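Putative drug/sodium antiporter (PDB 4Z3N) probably acts as an antiporter of the MATE family, moving foreign or toxic compounds across the cell membrane in exchange for ions. Local coordinates at residues A[407-410]-A[411-415]; A[420-423]-A[424-428]. All coordinates share one frame; numbering follows the deposited sequence.

Interaction 1 of 2, residues A[407-410]-A[411-415]. With OLC ((2R)-2,3-dihydroxypropyl (9Z)-octadec-9-enoate), chain B.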
ATOM      1  N   LEU A 407      -3.276  -0.083 -16.394  1.00 27.12           N
ATOM      2  CA  LEU A 407      -2.666  -0.868 -17.461  1.00 25.87           C
ATOM      3  C   LEU A 407      -1.398  -1.604 -17.014  1.00 27.74           C
ATOM      4  O   LEU A 407      -1.191  -2.762 -17.367  1.00 29.73           O
ATOM      5  CB  LEU A 407      -2.341   0.025 -18.655  1.00 24.53           C
ATOM      6  CG  LEU A 407      -1.569  -0.704 -19.756  1.00 29.17           C
ATOM      7  CD1 LEU A 407      -2.341  -1.946 -20.277  1.00 22.29           C
ATOM      8  CD2 LEU A 407      -1.168   0.261 -20.899  1.00 25.27           C
ATOM      9  N   LEU A 408      -0.552  -0.939 -16.233  1.00 26.85           N
ATOM     10  CA  LEU A 408       0.709  -1.534 -15.810  1.00 25.59           C
ATOM     11  C   LEU A 408       0.487  -2.548 -14.694  1.00 26.80           C
ATOM     12  O   LEU A 408       1.172  -3.562 -14.608  1.00 27.86           O
ATOM     13  CB  LEU A 408       1.691  -0.447 -15.374  1.00 27.18           C
ATOM     14  CG  LEU A 408       2.292   0.353 -16.539  1.00 25.34           C
ATOM     15  CD1 LEU A 408       2.939   1.652 -16.058  1.00 25.97           C
ATOM     16  CD2 LEU A 408       3.282  -0.498 -17.318  1.00 22.69           C
ATOM     17  N   THR A 409      -0.489  -2.286 -13.842  1.00 28.09           N
ATOM     18  CA  THR A 409      -0.802  -3.222 -12.777  1.00 26.54           C
ATOM     19  C   THR A 409      -1.455  -4.497 -13.340  1.00 28.72           C
ATOM     20  O   THR A 409      -1.228  -5.600 -12.842  1.00 29.96           O
ATOM     21  CB  THR A 409      -1.707  -2.568 -11.744  1.00 24.02           C
ATOM     22  OG1 THR A 409      -1.063  -1.383 -11.265  1.00 28.15           O
ATOM     23  CG2 THR A 409      -1.943  -3.502 -10.575  1.00 25.61           C
ATOM     24  N   LEU A 410      -2.256  -4.342 -14.385  1.00 29.32           N
ATOM     25  CA  LEU A 410      -2.907  -5.476 -15.027  1.00 27.42           C
ATOM     26  C   LEU A 410      -1.896  -6.314 -15.763  1.00 28.53           C
ATOM     27  O   LEU A 410      -1.969  -7.542 -15.786  1.00 29.83           O
ATOM     28  CB  LEU A 410      -3.980  -5.000 -15.997  1.00 26.56           C
ATOM     29  CG  LEU A 410      -5.264  -4.504 -15.352  1.00 27.80           C
ATOM     30  CD1 LEU A 410      -6.191  -3.959 -16.423  1.00 24.38           C
ATOM     31  CD2 LEU A 410      -5.906  -5.641 -14.582  1.00 22.77           C
ATOM     32  N   MET A 411      -0.957  -5.621 -16.385  1.00 32.18           N
ATOM     33  CA  MET A 411       0.111  -6.251 -17.130  1.00 29.44           C
ATOM     34  C   MET A 411       1.010  -7.030 -16.190  1.00 29.10           C
ATOM     35  O   MET A 411       1.577  -8.043 -16.578  1.00 33.48           O
ATOM     36  CB  MET A 411       0.913  -5.201 -17.897  1.00 29.39           C
ATOM     37  CG  MET A 411       1.858  -5.775 -18.949  1.00 42.01           C
ATOM     38  SD  MET A 411       0.982  -6.397 -20.400  1.00 52.38           S
ATOM     39  CE  MET A 411      -0.650  -5.735 -20.062  1.00 31.53           C
ATOM     40  N   ARG A 412       1.161  -6.550 -14.958  1.00 30.20           N
ATOM     41  CA  ARG A 412       2.019  -7.242 -13.989  1.00 30.73           C
ATOM     42  C   ARG A 412       1.343  -8.435 -13.301  1.00 28.85           C
ATOM     43  O   ARG A 412       1.943  -9.490 -13.184  1.00 32.10           O
ATOM     44  CB  ARG A 412       2.554  -6.267 -12.926  1.00 25.93           C
ATOM     45  CG  ARG A 412       3.759  -6.827 -12.175  1.00 27.44           C
ATOM     46  CD  ARG A 412       4.390  -5.881 -11.147  1.00 30.35           C
ATOM     47  NE  ARG A 412       3.445  -5.356 -10.160  1.00 32.37           N
ATOM     48  CZ  ARG A 412       3.050  -4.082 -10.100  1.00 29.80           C
ATOM     49  NH1 ARG A 412       3.529  -3.202 -10.969  1.00 23.99           N
ATOM     50  NH2 ARG A 412       2.174  -3.687  -9.171  1.00 26.23           N
ATOM     51  N   HIS A 413       0.119  -8.258 -12.812  1.00 32.18           N
ATOM     52  CA  HIS A 413      -0.549  -9.324 -12.052  1.00 33.24           C
ATOM     53  C   HIS A 413      -1.541 -10.243 -12.783  1.00 37.78           C
ATOM     54  O   HIS A 413      -1.931 -11.255 -12.223  1.00 38.97           O
ATOM     55  CB  HIS A 413      -1.270  -8.707 -10.851  1.00 32.98           C
ATOM     56  CG  HIS A 413      -0.341  -8.126  -9.831  1.00 33.81           C
ATOM     57  ND1 HIS A 413       0.001  -6.793  -9.804  1.00 36.35           N
ATOM     58  CD2 HIS A 413       0.353  -8.711  -8.826  1.00 39.44           C
ATOM     59  CE1 HIS A 413       0.850  -6.575  -8.815  1.00 36.05           C
ATOM     60  NE2 HIS A 413       1.080  -7.723  -8.207  1.00 37.19           N
ATOM     61  N   VAL A 414      -1.955  -9.922 -14.006  1.00 38.49           N
ATOM     62  CA  VAL A 414      -2.993 -10.732 -14.666  1.00 36.50           C
ATOM     63  C   VAL A 414      -2.732 -11.159 -16.122  1.00 36.74           C
ATOM     64  O   VAL A 414      -2.653 -12.344 -16.403  1.00 40.97           O
ATOM     65  CB  VAL A 414      -4.353 -10.009 -14.637  1.00 37.18           C
ATOM     66  CG1 VAL A 414      -5.376 -10.809 -15.428  1.00 39.87           C
ATOM     67  CG2 VAL A 414      -4.815  -9.837 -13.228  1.00 35.29           C
ATOM     68  N   PHE A 415      -2.630 -10.198 -17.039  1.00 31.19           N
ATOM     69  CA  PHE A 415      -2.583 -10.478 -18.479  1.00 36.25           C
ATOM     70  C   PHE A 415      -1.514 -11.468 -18.997  1.00 37.42           C
ATOM     71  O   PHE A 415      -1.687 -12.086 -20.051  1.00 38.49           O
ATOM     72  CB  PHE A 415      -2.417  -9.159 -19.233  1.00 37.37           C
ATOM     73  CG  PHE A 415      -3.672  -8.330 -19.283  1.00 39.74           C
ATOM     74  CD1 PHE A 415      -4.912  -8.938 -19.416  1.00 33.70           C
ATOM     75  CD2 PHE A 415      -3.612  -6.945 -19.197  1.00 31.52           C
ATOM     76  CE1 PHE A 415      -6.062  -8.178 -19.459  1.00 34.51           C
ATOM     77  CE2 PHE A 415      -4.757  -6.189 -19.245  1.00 30.32           C
ATOM     78  CZ  PHE A 415      -5.986  -6.798 -19.369  1.00 31.82           C
TER
HETATM   79  C18 OLC B 501       2.847  -4.853  -5.334  1.00 31.73           C
HETATM   80  C10 OLC B 501       7.954 -11.680  -7.488  1.00 35.79           C
HETATM   81  C9  OLC B 501       7.619 -11.790  -6.187  1.00 46.91           C
HETATM   82  C17 OLC B 501       3.819  -6.012  -5.437  1.00 34.66           C
HETATM   83  C11 OLC B 501       6.930 -11.267  -8.529  1.00 43.43           C
HETATM   84  C8  OLC B 501       8.231 -12.902  -5.351  1.00 47.11           C
HETATM   85  C24 OLC B 501       0.825 -14.459 -10.462  1.00 47.34           C
HETATM   86  C16 OLC B 501       3.624  -6.703  -6.768  1.00 36.84           C
HETATM   87  C12 OLC B 501       5.557 -11.012  -7.920  1.00 49.80           C
HETATM   88  C7  OLC B 501       7.809 -12.819  -3.895  1.00 44.03           C
HETATM   89  C15 OLC B 501       4.661  -7.804  -6.953  1.00 39.07           C
HETATM   90  C13 OLC B 501       4.943  -9.757  -8.542  1.00 45.87           C
HETATM   91  C6  OLC B 501       6.397 -13.342  -3.710  1.00 43.76           C
HETATM   92  C14 OLC B 501       4.009  -9.020  -7.599  1.00 45.13           C
HETATM   93  C5  OLC B 501       6.211 -14.660  -4.434  1.00 37.86           C
HETATM   94  C4  OLC B 501       4.730 -14.902  -4.688  1.00 41.27           C
HETATM   95  C3  OLC B 501       4.090 -13.672  -5.301  1.00 49.31           C
HETATM   96  C2  OLC B 501       2.760 -13.995  -5.956  1.00 41.76           C
HETATM   97  C21 OLC B 501       2.037 -12.575  -9.369  1.00 48.14           C
HETATM   98  C1  OLC B 501       2.487 -13.014  -7.089  1.00 53.05           C
HETATM   99  C22 OLC B 501       1.043 -12.957 -10.452  1.00 51.99           C
HETATM  100  O19 OLC B 501       2.911 -11.867  -7.059  1.00 60.14           O
HETATM  101  O25 OLC B 501      -0.552 -14.731 -10.626  1.00 43.36           O
HETATM  102  O23 OLC B 501      -0.194 -12.314 -10.213  1.00 53.79           O
HETATM  103  O20 OLC B 501       1.871 -13.453  -8.269  1.00 52.09           O
HETATM  104  O   HOH W   1       2.053  -1.215 -10.940  1.00 30.31           O
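From Leu-407 to His-413 the backbone keeps the i to i+4 bonds of an alpha-helix, Met-411 N to Leu-407 O, Arg-412 N to Leu-408 O and His-413 N to Thr-409 O, before the last turn widens at Leu-410 O. This is the C-terminal end of helix 402-413, a break within a predicted transmembrane span, finished by a wider i+5 bond: Leu-410 O accepts from Val-414 N and from Phe-415 N, each at 3.0 Å, the two donors reaching it from opposite faces of the carbonyl plane. The chain can thus leave helical geometry at Val-414 while both N-H groups still have an acceptor. On the apolar flank, Leu-407 and Met-411 lie alongside each other, with CD1 of the first 4.2 Å from CE of the second. The side chains of Leu-410 and Phe-415 cross, CE2 of the ring lying 3.5 Å from Leu-410 CB and close to its CD1. The polar side chains are buried against helices 250-284, 382-399 and 432-453. Thr-409 OG1 sits beside its own backbone N (chi1 -56°), where it bonds back to Ser-405 O and also meets a water 3.1 Å away; that water accepts from Arg-412 NH1. A bend at chi3 (54°) in the otherwise extended Arg-412 chain brings NH1 to this water and to Ser-389 OG on helix 382-399. Arginine suits this place because NH1 carries two N-H bonds and can serve the serine and the water at once. Beyond it, Thr-409 CG2 lies 3.9 Å from His-413 ND1, and ND1 makes a weak bond to Thr-409 O. The oleoyl chain of a monoolein passes at the histidine ring edge, and the glycerol hydroxyl O23 of the same lipid donates to His-413 O at 2.9 Å.

Interaction 2 of 2, residues A[420-423]-A[424-428]; sequences VVYL and LAIVL
Val-420 to Leu-428 make a local, largely apolar contact along the last two turns of helix 417-427, which ends in a wider pi-type turn within a predicted transmembrane span. Leu-424 N and Ala-425 N still bond to Val-420 O and Val-421 O in the alpha pattern. Tyr-422 O then accepts from Ile-426 N and weakly from Val-427 N, and Leu-423 O takes Leu-428 N at 2.9 Å, five residues on. Ile-426 lies over one face of the Tyr-422 ring in a CH-pi contact, its CG1 4.1 Å from the ring centroid and only 2° off the normal; the tyrosine CG is anti to its own N (chi1 -159°), which leaves the ring beside the following turn, with Val-427 CG2 at its edge. Leu-423 CD1 meets Val-427 CB at 3.8 Å and Leu-428 CD2 too, the two leucines running alongside each other. Aliphatic side chains suit these places because they can pack on one another and on the tyrosine ring, while small Ala-425 fits a buried position. Val-420 and Leu-424 rest on Ser-441 and Phe-437 of helix 432-453, whereas Val-421 and Tyr-422 pack on Phe-280 of helix 250-284.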
ATOM      1  N   VAL A 420       0.593 -17.840 -18.775  1.00 42.33           N
ATOM      2  CA  VAL A 420       1.928 -18.442 -18.723  1.00 38.89           C
ATOM      3  C   VAL A 420       2.044 -19.480 -17.595  1.00 38.41           C
ATOM      4  O   VAL A 420       2.690 -20.509 -17.751  1.00 39.14           O
ATOM      5  CB  VAL A 420       3.028 -17.350 -18.563  1.00 35.21           C
ATOM      6  CG1 VAL A 420       4.349 -17.955 -18.081  1.00 29.69           C
ATOM      7  CG2 VAL A 420       3.225 -16.612 -19.879  1.00 30.74           C
ATOM      8  N   VAL A 421       1.410 -19.211 -16.463  1.00 35.34           N
ATOM      9  CA  VAL A 421       1.405 -20.166 -15.376  1.00 36.31           C
ATOM     10  C   VAL A 421       0.696 -21.418 -15.833  1.00 39.97           C
ATOM     11  O   VAL A 421       1.184 -22.529 -15.615  1.00 43.42           O
ATOM     12  CB  VAL A 421       0.715 -19.622 -14.116  1.00 37.67           C
ATOM     13  CG1 VAL A 421       0.242 -20.773 -13.232  1.00 32.82           C
ATOM     14  CG2 VAL A 421       1.656 -18.715 -13.362  1.00 30.66           C
ATOM     15  N   TYR A 422      -0.452 -21.235 -16.479  1.00 43.52           N
ATOM     16  CA  TYR A 422      -1.222 -22.367 -16.982  1.00 43.98           C
ATOM     17  C   TYR A 422      -0.369 -23.179 -17.950  1.00 42.45           C
ATOM     18  O   TYR A 422      -0.294 -24.405 -17.849  1.00 40.77           O
ATOM     19  CB  TYR A 422      -2.523 -21.922 -17.663  1.00 37.81           C
ATOM     20  CG  TYR A 422      -3.522 -23.058 -17.702  1.00 46.21           C
ATOM     21  CD1 TYR A 422      -3.464 -24.033 -18.699  1.00 48.59           C
ATOM     22  CD2 TYR A 422      -4.492 -23.197 -16.710  1.00 48.34           C
ATOM     23  CE1 TYR A 422      -4.363 -25.107 -18.719  1.00 47.22           C
ATOM     24  CE2 TYR A 422      -5.403 -24.262 -16.727  1.00 43.48           C
ATOM     25  CZ  TYR A 422      -5.330 -25.209 -17.736  1.00 46.07           C
ATOM     26  OH  TYR A 422      -6.217 -26.263 -17.755  1.00 50.65           O
ATOM     27  N   LEU A 423       0.288 -22.484 -18.869  1.00 39.60           N
ATOM     28  CA  LEU A 423       1.189 -23.117 -19.819  1.00 36.75           C
ATOM     29  C   LEU A 423       2.282 -23.943 -19.136  1.00 47.65           C
ATOM     30  O   LEU A 423       2.474 -25.118 -19.459  1.00 48.90           O
ATOM     31  CB  LEU A 423       1.835 -22.064 -20.701  1.00 39.48           C
ATOM     32  CG  LEU A 423       2.842 -22.696 -21.649  1.00 44.32           C
ATOM     33  CD1 LEU A 423       2.096 -23.770 -22.409  1.00 42.53           C
ATOM     34  CD2 LEU A 423       3.480 -21.670 -22.587  1.00 32.10           C
ATOM     35  N   LEU A 424       2.994 -23.331 -18.189  1.00 48.18           N
ATOM     36  CA  LEU A 424       4.158 -23.965 -17.563  1.00 43.77           C
ATOM     37  C   LEU A 424       3.787 -25.002 -16.491  1.00 41.79           C
ATOM     38  O   LEU A 424       4.425 -26.044 -16.395  1.00 40.95           O
ATOM     39  CB  LEU A 424       5.085 -22.903 -16.954  1.00 34.22           C
ATOM     40  CG  LEU A 424       5.839 -21.980 -17.908  1.00 36.09           C
ATOM     41  CD1 LEU A 424       6.827 -21.085 -17.175  1.00 32.94           C
ATOM     42  CD2 LEU A 424       6.554 -22.783 -18.965  1.00 41.40           C
ATOM     43  N   ALA A 425       2.779 -24.711 -15.679  1.00 37.10           N
ATOM     44  CA  ALA A 425       2.423 -25.605 -14.585  1.00 39.74           C
ATOM     45  C   ALA A 425       1.513 -26.791 -14.992  1.00 48.97           C
ATOM     46  O   ALA A 425       1.456 -27.815 -14.299  1.00 45.88           O
ATOM     47  CB  ALA A 425       1.769 -24.811 -13.473  1.00 36.95           C
ATOM     48  N   ILE A 426       0.802 -26.661 -16.107  1.00 50.46           N
ATOM     49  CA  ILE A 426      -0.102 -27.719 -16.531  1.00 42.78           C
ATOM     50  C   ILE A 426       0.308 -28.332 -17.856  1.00 44.53           C
ATOM     51  O   ILE A 426       0.692 -29.494 -17.905  1.00 55.05           O
ATOM     52  CB  ILE A 426      -1.541 -27.223 -16.661  1.00 45.83           C
ATOM     53  CG1 ILE A 426      -1.962 -26.409 -15.426  1.00 49.07           C
ATOM     54  CG2 ILE A 426      -2.455 -28.396 -16.883  1.00 45.59           C
ATOM     55  CD1 ILE A 426      -1.872 -27.146 -14.089  1.00 41.72           C
ATOM     56  N   VAL A 427       0.222 -27.558 -18.930  1.00 48.40           N
ATOM     57  CA  VAL A 427       0.502 -28.084 -20.269  1.00 48.42           C
ATOM     58  C   VAL A 427       1.903 -28.683 -20.311  1.00 49.66           C
ATOM     59  O   VAL A 427       2.050 -29.905 -20.372  1.00 49.82           O
ATOM     60  CB  VAL A 427       0.357 -26.995 -21.353  1.00 42.79           C
ATOM     61  CG1 VAL A 427       0.735 -27.534 -22.713  1.00 39.78           C
ATOM     62  CG2 VAL A 427      -1.055 -26.467 -21.375  1.00 41.72           C
ATOM     63  N   LEU A 428       2.928 -27.833 -20.271  1.00 50.31           N
ATOM     64  CA  LEU A 428       4.263 -28.305 -19.938  1.00 46.72           C
ATOM     65  C   LEU A 428       4.080 -28.795 -18.525  1.00 49.38           C
ATOM     66  O   LEU A 428       3.253 -28.256 -17.799  1.00 58.97           O
ATOM     67  CB  LEU A 428       5.314 -27.205 -20.052  1.00 45.78           C
ATOM     68  CG  LEU A 428       5.661 -26.831 -21.492  1.00 47.42           C
ATOM     69  CD1 LEU A 428       6.071 -28.068 -22.281  1.00 52.27           C
ATOM     70  CD2 LEU A 428       4.480 -26.160 -22.157  1.00 52.91           C
TER

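Interaction 1 closes helix 402-413 and interaction 2 closes helix 417-427, the next helix in the chain; a single predicted transmembrane span, 404-428, covers nearly all of both helices. Their centres lie 18 Å apart and their nearest atoms about 6 Å, without touching. Along the chain they come in series. Interaction 2 is farther out, about 30 Å from the centre of the chain against about 16 Å for interaction 1. Both touch helices 250-284 and 432-453, and interaction 1 also helix 382-399. The buried Thr-409, Arg-412 and His-413 give 407-415 polar side chains, whereas those of 420-428 are largely aliphatic; the break after His-413 makes the one predicted span two helices.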